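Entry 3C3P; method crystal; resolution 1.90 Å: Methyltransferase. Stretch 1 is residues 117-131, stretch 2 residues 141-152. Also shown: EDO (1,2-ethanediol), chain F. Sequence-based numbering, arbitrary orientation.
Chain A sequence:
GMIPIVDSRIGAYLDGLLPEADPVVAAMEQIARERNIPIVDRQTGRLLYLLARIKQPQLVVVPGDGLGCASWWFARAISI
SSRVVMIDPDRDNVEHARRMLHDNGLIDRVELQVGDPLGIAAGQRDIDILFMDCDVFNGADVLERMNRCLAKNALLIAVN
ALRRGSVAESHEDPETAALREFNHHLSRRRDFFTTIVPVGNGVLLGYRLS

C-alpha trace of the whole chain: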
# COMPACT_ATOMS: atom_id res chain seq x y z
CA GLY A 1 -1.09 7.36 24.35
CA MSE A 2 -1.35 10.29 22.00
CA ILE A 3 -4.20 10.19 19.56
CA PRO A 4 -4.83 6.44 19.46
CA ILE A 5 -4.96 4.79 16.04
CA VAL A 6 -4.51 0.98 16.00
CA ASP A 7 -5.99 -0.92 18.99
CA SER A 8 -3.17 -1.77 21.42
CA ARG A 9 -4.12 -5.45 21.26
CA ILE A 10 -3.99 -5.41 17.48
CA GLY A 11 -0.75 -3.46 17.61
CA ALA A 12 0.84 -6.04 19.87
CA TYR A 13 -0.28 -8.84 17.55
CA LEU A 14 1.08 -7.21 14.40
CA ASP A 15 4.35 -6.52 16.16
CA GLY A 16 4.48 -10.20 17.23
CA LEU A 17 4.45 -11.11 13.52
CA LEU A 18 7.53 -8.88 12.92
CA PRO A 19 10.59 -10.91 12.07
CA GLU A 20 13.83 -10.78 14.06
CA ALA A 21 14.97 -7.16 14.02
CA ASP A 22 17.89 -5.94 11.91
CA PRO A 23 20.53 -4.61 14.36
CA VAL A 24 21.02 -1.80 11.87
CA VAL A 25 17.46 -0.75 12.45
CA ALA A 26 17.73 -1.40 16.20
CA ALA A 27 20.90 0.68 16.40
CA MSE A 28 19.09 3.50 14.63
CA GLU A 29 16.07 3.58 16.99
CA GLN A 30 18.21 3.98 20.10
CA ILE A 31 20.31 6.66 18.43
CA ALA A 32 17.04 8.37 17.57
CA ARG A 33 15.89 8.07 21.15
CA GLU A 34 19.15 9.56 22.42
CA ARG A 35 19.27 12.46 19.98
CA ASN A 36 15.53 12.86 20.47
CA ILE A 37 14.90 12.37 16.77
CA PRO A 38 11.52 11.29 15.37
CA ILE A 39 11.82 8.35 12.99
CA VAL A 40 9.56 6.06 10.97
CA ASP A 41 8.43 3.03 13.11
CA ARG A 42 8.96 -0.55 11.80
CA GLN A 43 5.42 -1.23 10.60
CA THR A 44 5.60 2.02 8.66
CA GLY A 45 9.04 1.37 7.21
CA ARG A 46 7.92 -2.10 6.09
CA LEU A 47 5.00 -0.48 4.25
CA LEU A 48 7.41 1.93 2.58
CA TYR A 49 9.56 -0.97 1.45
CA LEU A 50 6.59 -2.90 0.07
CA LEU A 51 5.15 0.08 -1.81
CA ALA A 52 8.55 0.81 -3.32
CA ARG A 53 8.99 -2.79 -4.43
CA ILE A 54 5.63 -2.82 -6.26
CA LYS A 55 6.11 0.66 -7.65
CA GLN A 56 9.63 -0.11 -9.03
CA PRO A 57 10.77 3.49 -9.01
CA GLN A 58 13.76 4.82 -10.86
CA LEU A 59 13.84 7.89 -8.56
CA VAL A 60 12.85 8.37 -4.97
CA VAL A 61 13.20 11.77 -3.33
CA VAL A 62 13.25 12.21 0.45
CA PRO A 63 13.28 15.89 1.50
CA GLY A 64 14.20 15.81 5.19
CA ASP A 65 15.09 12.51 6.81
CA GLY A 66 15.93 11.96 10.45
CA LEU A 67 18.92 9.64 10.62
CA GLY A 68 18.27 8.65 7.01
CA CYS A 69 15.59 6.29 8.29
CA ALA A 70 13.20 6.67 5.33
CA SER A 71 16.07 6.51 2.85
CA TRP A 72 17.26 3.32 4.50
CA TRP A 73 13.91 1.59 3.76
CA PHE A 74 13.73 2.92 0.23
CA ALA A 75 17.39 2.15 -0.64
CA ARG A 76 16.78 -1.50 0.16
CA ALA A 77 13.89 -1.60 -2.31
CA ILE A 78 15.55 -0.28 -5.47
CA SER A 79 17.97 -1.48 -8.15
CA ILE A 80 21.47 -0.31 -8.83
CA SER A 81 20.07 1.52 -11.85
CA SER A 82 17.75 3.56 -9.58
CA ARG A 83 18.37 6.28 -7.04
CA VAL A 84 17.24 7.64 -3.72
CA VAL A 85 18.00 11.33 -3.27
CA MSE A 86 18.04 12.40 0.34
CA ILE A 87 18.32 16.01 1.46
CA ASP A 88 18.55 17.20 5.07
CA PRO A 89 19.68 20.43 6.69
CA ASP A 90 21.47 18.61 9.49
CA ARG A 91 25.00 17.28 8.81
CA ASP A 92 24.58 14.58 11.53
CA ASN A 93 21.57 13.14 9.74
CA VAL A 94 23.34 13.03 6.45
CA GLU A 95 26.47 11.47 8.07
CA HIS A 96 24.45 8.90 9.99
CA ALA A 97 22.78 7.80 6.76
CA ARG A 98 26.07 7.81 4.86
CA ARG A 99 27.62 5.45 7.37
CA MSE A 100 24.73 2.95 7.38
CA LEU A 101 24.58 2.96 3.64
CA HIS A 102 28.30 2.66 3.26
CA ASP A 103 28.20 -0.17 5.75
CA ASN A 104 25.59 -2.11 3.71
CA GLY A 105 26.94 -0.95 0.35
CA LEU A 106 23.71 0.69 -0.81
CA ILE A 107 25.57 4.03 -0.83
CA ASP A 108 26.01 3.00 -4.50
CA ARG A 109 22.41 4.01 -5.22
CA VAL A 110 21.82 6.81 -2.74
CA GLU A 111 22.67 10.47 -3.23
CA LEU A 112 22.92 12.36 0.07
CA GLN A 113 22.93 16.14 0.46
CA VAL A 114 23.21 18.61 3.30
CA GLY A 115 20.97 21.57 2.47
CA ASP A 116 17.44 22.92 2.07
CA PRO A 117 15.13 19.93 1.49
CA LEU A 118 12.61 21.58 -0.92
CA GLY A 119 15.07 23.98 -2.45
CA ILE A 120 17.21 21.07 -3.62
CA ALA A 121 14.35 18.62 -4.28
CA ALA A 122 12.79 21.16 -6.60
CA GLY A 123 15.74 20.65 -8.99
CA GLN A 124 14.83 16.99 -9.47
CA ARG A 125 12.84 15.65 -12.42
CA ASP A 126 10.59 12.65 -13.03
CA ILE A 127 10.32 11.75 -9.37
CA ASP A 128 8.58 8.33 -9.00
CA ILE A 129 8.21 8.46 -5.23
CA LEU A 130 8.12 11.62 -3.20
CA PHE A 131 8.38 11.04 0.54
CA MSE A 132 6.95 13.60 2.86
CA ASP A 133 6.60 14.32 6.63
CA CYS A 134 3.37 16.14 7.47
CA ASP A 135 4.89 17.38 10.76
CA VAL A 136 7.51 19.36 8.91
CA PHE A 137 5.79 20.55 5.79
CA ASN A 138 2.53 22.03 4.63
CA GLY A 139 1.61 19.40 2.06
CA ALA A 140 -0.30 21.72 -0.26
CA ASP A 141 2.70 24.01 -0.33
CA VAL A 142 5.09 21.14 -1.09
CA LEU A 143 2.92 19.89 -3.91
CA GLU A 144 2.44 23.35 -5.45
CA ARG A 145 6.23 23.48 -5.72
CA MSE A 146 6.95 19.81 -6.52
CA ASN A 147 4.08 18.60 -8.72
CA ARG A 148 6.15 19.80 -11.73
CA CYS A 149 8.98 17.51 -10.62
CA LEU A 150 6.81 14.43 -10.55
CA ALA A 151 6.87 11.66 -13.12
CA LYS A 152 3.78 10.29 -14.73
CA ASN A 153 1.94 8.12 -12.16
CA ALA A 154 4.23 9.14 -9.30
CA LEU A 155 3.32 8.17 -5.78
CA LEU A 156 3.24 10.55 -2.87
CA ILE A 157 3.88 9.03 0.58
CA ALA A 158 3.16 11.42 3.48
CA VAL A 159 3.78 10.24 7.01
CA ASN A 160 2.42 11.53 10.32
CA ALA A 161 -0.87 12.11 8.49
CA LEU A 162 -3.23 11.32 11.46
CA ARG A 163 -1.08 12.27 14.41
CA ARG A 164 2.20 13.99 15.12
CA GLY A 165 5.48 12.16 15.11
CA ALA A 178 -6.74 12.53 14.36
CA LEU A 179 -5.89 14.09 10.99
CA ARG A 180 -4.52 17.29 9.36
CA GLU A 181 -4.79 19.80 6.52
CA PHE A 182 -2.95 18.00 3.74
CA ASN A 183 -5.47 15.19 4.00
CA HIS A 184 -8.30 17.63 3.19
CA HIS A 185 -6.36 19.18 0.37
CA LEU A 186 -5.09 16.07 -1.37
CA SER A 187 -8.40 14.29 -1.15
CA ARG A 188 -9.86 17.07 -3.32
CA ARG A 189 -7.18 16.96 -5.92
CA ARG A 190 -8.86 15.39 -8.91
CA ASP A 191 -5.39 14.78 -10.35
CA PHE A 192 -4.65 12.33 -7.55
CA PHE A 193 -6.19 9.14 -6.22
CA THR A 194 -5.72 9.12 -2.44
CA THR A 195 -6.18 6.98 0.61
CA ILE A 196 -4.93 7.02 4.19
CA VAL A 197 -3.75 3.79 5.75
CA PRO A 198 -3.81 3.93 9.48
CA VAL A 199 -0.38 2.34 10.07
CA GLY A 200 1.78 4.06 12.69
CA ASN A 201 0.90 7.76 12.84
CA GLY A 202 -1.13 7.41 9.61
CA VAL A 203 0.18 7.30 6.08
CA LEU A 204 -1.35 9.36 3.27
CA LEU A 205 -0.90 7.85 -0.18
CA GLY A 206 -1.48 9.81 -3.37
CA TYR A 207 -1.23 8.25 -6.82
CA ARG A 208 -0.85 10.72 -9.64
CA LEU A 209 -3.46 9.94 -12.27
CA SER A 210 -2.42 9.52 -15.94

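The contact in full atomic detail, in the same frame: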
# COMPACT_ATOMS: atom_id res chain seq x y z
N PRO A 117 15.82 21.05 2.13
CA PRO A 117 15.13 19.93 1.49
C PRO A 117 14.32 20.24 0.20
O PRO A 117 14.53 19.57 -0.82
CB PRO A 117 14.21 19.41 2.62
CG PRO A 117 14.94 19.77 3.86
CD PRO A 117 15.54 21.10 3.58
N LEU A 118 13.47 21.25 0.24
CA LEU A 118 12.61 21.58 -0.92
C LEU A 118 13.33 22.34 -1.99
O LEU A 118 13.06 22.17 -3.18
CB LEU A 118 11.35 22.33 -0.52
CG LEU A 118 10.35 21.48 0.27
CD1 LEU A 118 9.15 22.33 0.54
CD2 LEU A 118 9.97 20.23 -0.51
N GLY A 119 14.26 23.17 -1.54
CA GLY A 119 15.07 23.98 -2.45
C GLY A 119 15.83 23.08 -3.41
O GLY A 119 15.86 23.30 -4.62
N ILE A 120 16.43 22.03 -2.85
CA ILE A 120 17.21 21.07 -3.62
C ILE A 120 16.32 20.06 -4.37
O ILE A 120 16.58 19.72 -5.53
CB ILE A 120 18.25 20.36 -2.72
CG1 ILE A 120 19.30 21.39 -2.27
CG2 ILE A 120 18.88 19.19 -3.45
CD1 ILE A 120 20.35 20.86 -1.34
N ALA A 121 15.27 19.61 -3.70
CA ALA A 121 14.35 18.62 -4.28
C ALA A 121 13.69 19.18 -5.54
O ALA A 121 13.47 18.47 -6.54
CB ALA A 121 13.27 18.22 -3.25
N ALA A 122 13.43 20.47 -5.49
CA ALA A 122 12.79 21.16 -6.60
C ALA A 122 13.59 21.09 -7.90
O ALA A 122 13.05 21.35 -8.98
CB ALA A 122 12.50 22.62 -6.23
N GLY A 123 14.87 20.74 -7.81
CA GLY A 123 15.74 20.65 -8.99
C GLY A 123 15.72 19.27 -9.62
O GLY A 123 16.37 19.00 -10.64
N GLN A 124 14.98 18.38 -8.99
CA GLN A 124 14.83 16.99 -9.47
C GLN A 124 13.73 16.89 -10.51
O GLN A 124 12.83 17.72 -10.56
CB GLN A 124 14.57 16.04 -8.29
CG GLN A 124 15.75 15.96 -7.33
CD GLN A 124 16.91 15.17 -7.89
OE1 GLN A 124 16.74 14.07 -8.42
NE2 GLN A 124 18.12 15.69 -7.71
N ARG A 125 13.83 15.89 -11.36
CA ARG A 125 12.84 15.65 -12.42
C ARG A 125 12.40 14.20 -12.49
O ARG A 125 13.16 13.29 -12.21
CB ARG A 125 13.39 16.07 -13.80
CG ARG A 125 13.70 17.54 -13.95
CD ARG A 125 12.47 18.41 -13.78
NE ARG A 125 12.79 19.82 -14.00
CZ ARG A 125 13.19 20.68 -13.06
NH1 ARG A 125 13.31 20.30 -11.79
NH2 ARG A 125 13.46 21.94 -13.39
N ASP A 126 11.14 14.01 -12.88
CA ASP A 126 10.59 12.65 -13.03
C ASP A 126 10.74 11.81 -11.78
O ASP A 126 11.25 10.70 -11.79
CB ASP A 126 11.25 11.95 -14.22
CG ASP A 126 10.86 12.56 -15.55
OD1 ASP A 126 9.66 12.88 -15.73
OD2 ASP A 126 11.74 12.67 -16.42
N ILE A 127 10.34 12.41 -10.68
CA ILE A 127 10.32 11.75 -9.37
C ILE A 127 9.19 10.72 -9.37
O ILE A 127 8.04 11.05 -9.67
CB ILE A 127 10.12 12.75 -8.20
CG1 ILE A 127 11.26 13.79 -8.17
CG2 ILE A 127 10.02 12.01 -6.85
CD1 ILE A 127 11.02 14.96 -7.18
N ASP A 128 9.53 9.47 -9.04
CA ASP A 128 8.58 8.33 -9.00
C ASP A 128 7.93 8.20 -7.64
O ASP A 128 6.77 7.82 -7.54
CB ASP A 128 9.27 7.03 -9.41
CG ASP A 128 9.73 7.07 -10.85
OD1 ASP A 128 8.90 7.43 -11.71
OD2 ASP A 128 10.91 6.76 -11.12
N ILE A 129 8.71 8.48 -6.60
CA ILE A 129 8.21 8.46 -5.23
C ILE A 129 8.72 9.67 -4.51
O ILE A 129 9.91 9.93 -4.47
CB ILE A 129 8.60 7.21 -4.39
CG1 ILE A 129 8.03 5.94 -4.98
CG2 ILE A 129 8.09 7.38 -2.96
CD1 ILE A 129 8.30 4.72 -4.16
N LEU A 130 7.80 10.44 -3.98
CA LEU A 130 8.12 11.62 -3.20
C LEU A 130 7.65 11.36 -1.77
O LEU A 130 6.43 11.19 -1.48
CB LEU A 130 7.49 12.89 -3.78
CG LEU A 130 7.77 14.14 -2.93
CD1 LEU A 130 9.27 14.43 -2.89
CD2 LEU A 130 7.00 15.38 -3.41
N PHE A 131 8.63 11.29 -0.88
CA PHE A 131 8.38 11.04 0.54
C PHE A 131 8.21 12.37 1.24
O PHE A 131 8.92 13.33 0.97
CB PHE A 131 9.51 10.24 1.18
CG PHE A 131 9.30 9.97 2.65
CD1 PHE A 131 8.58 8.85 3.06
CD2 PHE A 131 9.82 10.81 3.61
CE1 PHE A 131 8.40 8.58 4.42
CE2 PHE A 131 9.64 10.55 4.98
CZ PHE A 131 8.93 9.44 5.37
N ASP A 141 1.59 23.13 0.03
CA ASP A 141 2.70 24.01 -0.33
C ASP A 141 3.78 23.20 -1.04
O ASP A 141 4.29 23.61 -2.07
CB ASP A 141 3.27 24.73 0.91
CG ASP A 141 2.28 25.73 1.53
OD1 ASP A 141 1.24 26.04 0.89
OD2 ASP A 141 2.56 26.26 2.64
N VAL A 142 4.08 22.03 -0.50
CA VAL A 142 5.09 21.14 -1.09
C VAL A 142 4.71 20.70 -2.50
O VAL A 142 5.52 20.67 -3.42
CB VAL A 142 5.30 19.85 -0.23
CG1 VAL A 142 6.09 18.79 -1.00
CG2 VAL A 142 5.95 20.17 1.12
N LEU A 143 3.43 20.39 -2.65
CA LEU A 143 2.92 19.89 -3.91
C LEU A 143 2.82 21.01 -4.96
O LEU A 143 3.03 20.78 -6.16
CB LEU A 143 1.57 19.20 -3.66
CG LEU A 143 1.03 18.25 -4.72
CD1 LEU A 143 2.10 17.25 -5.03
CD2 LEU A 143 -0.28 17.55 -4.28
N GLU A 144 2.56 22.23 -4.51
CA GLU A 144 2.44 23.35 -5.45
C GLU A 144 3.80 23.59 -6.06
O GLU A 144 3.91 23.97 -7.23
CB GLU A 144 1.94 24.64 -4.77
CG GLU A 144 1.69 25.82 -5.74
N ARG A 145 4.84 23.30 -5.29
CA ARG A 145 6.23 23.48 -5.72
C ARG A 145 6.81 22.29 -6.47
O ARG A 145 7.55 22.45 -7.45
CB ARG A 145 7.14 23.72 -4.51
N MSE A 146 6.43 21.10 -6.01
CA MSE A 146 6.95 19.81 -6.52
C MSE A 146 6.16 19.05 -7.59
O MSE A 146 6.71 18.17 -8.26
CB MSE A 146 7.11 18.83 -5.33
CG MSE A 146 8.07 19.28 -4.20
SE MSE A 146 9.90 19.53 -4.78
CE MSE A 146 10.24 17.75 -5.48
N ASN A 147 4.88 19.36 -7.75
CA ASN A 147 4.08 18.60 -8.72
C ASN A 147 4.75 18.56 -10.11
O ASN A 147 4.63 17.56 -10.83
CB ASN A 147 2.66 19.13 -8.86
CG ASN A 147 1.75 18.12 -9.49
OD1 ASN A 147 1.80 16.94 -9.15
ND2 ASN A 147 0.90 18.56 -10.38
N ARG A 148 5.46 19.64 -10.43
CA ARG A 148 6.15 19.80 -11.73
C ARG A 148 7.35 18.87 -11.88
O ARG A 148 7.84 18.63 -12.99
CB ARG A 148 6.71 21.22 -11.88
CG ARG A 148 5.70 22.34 -11.86
CD ARG A 148 6.38 23.66 -12.15
NE ARG A 148 7.36 24.02 -11.13
CZ ARG A 148 7.09 24.70 -10.01
NH1 ARG A 148 5.85 25.12 -9.76
NH2 ARG A 148 8.06 24.97 -9.15
N CYS A 149 7.80 18.38 -10.74
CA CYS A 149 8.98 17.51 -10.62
C CYS A 149 8.62 16.05 -10.64
O CYS A 149 9.47 15.17 -10.73
CB CYS A 149 9.72 17.84 -9.33
SG CYS A 149 10.27 19.58 -9.22
N LEU A 150 7.32 15.81 -10.60
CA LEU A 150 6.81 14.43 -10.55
C LEU A 150 6.70 13.75 -11.91
O LEU A 150 6.38 14.37 -12.92
CB LEU A 150 5.44 14.36 -9.85
CG LEU A 150 5.33 14.79 -8.39
CD1 LEU A 150 3.90 14.60 -7.92
CD2 LEU A 150 6.31 14.01 -7.51
N ALA A 151 7.01 12.47 -11.92
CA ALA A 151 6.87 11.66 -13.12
C ALA A 151 5.43 11.25 -13.26
O ALA A 151 4.64 11.32 -12.33
CB ALA A 151 7.72 10.41 -13.04
N LYS A 152 5.09 10.83 -14.47
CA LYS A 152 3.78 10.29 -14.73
C LYS A 152 3.54 9.16 -13.73
O LYS A 152 4.40 8.29 -13.54
CB LYS A 152 3.69 9.68 -16.13
CG LYS A 152 2.39 8.92 -16.39
CD LYS A 152 2.31 8.32 -17.79
CE LYS A 152 1.07 7.44 -17.91
NZ LYS A 152 0.90 6.89 -19.30
C1 EDO F . 15.07 10.99 -13.76
O1 EDO F . 15.22 12.24 -13.10
C2 EDO F . 14.79 9.92 -12.70
O2 EDO F . 14.63 8.63 -13.30
O HOH W 1 6.19 7.36 -11.34

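The two stretches form a mixed contact, in which two helices running roughly the same way pack through an apolar layer and their following segments are tied together by a short parallel backbone bridge.

The helix axes of 117-121 and 141-146 stay 10.7 Å apart at closest approach and cross at -21°, a wide spacing that side chains must fill. Near the start of the first helix, Leu 118 points toward the second stretch, and its CD1 lies 3.9 Å from CG2 of Val 142. Further along, the residue that fills the gap is Met 146, modelled as selenomethionine. Its CA-to-CB bond leaves sideways, but an m, m, m rotamer folds the chain back so that its end comes nearer the first stretch. CE then sits 3.8 Å from CB of Ala 121 and 3.4 Å from CD1 of Ile 127, while SE lies 4.3 Å from CB of Ala 122. Small alanines on one side and a long, flexible, unbranched chain on the other make a close fit.

Leu 130 closes the layer from the strand. It too points toward the second stretch, with CD2 3.9 Å from CB of Met 146 and 4.3 Å from CG1 of Val 142; its CB is 4.1 Å from CD2 of Leu 150. Leu 150 starts away from the first stretch, yet its end returns, bringing CD2 within 4.1 Å of CB of Ile 127 as well.

The polar part of the contact is almost entirely backbone. Ile 127 pairs with Leu 150 in a parallel bridge: Ile 127 N donates to Cys 149 O at 2.9 Å, and Ala 151 N donates to Ile 127 O at 2.9 Å. Both are nearly linear, at 176° and 172°. One residue thus spends both its N and its O on the residues flanking its partner, the usual parallel pattern, and the side chains of the pair diverge.

Cys 149 lies where this bridge meets the type I turn from Ala 121 to Gln 124. Its SG approaches Ala 122 O to 3.3 Å, and its CB is 3.8 Å from CD1 of Ile 127. The turn is braced within its own stretch by Arg 125, whose NH1 donates to Gln 124 O at 2.9 Å and, weakly, to Ala 122 O at 3.0 Å.

At the far end, Ala 151 sets its CB 3.5 Å from OD1 of Asp 128. A water completes the join, donating to Asp 128 OD1 at 2.7 Å and to Lys 152 O at 3.0 Å.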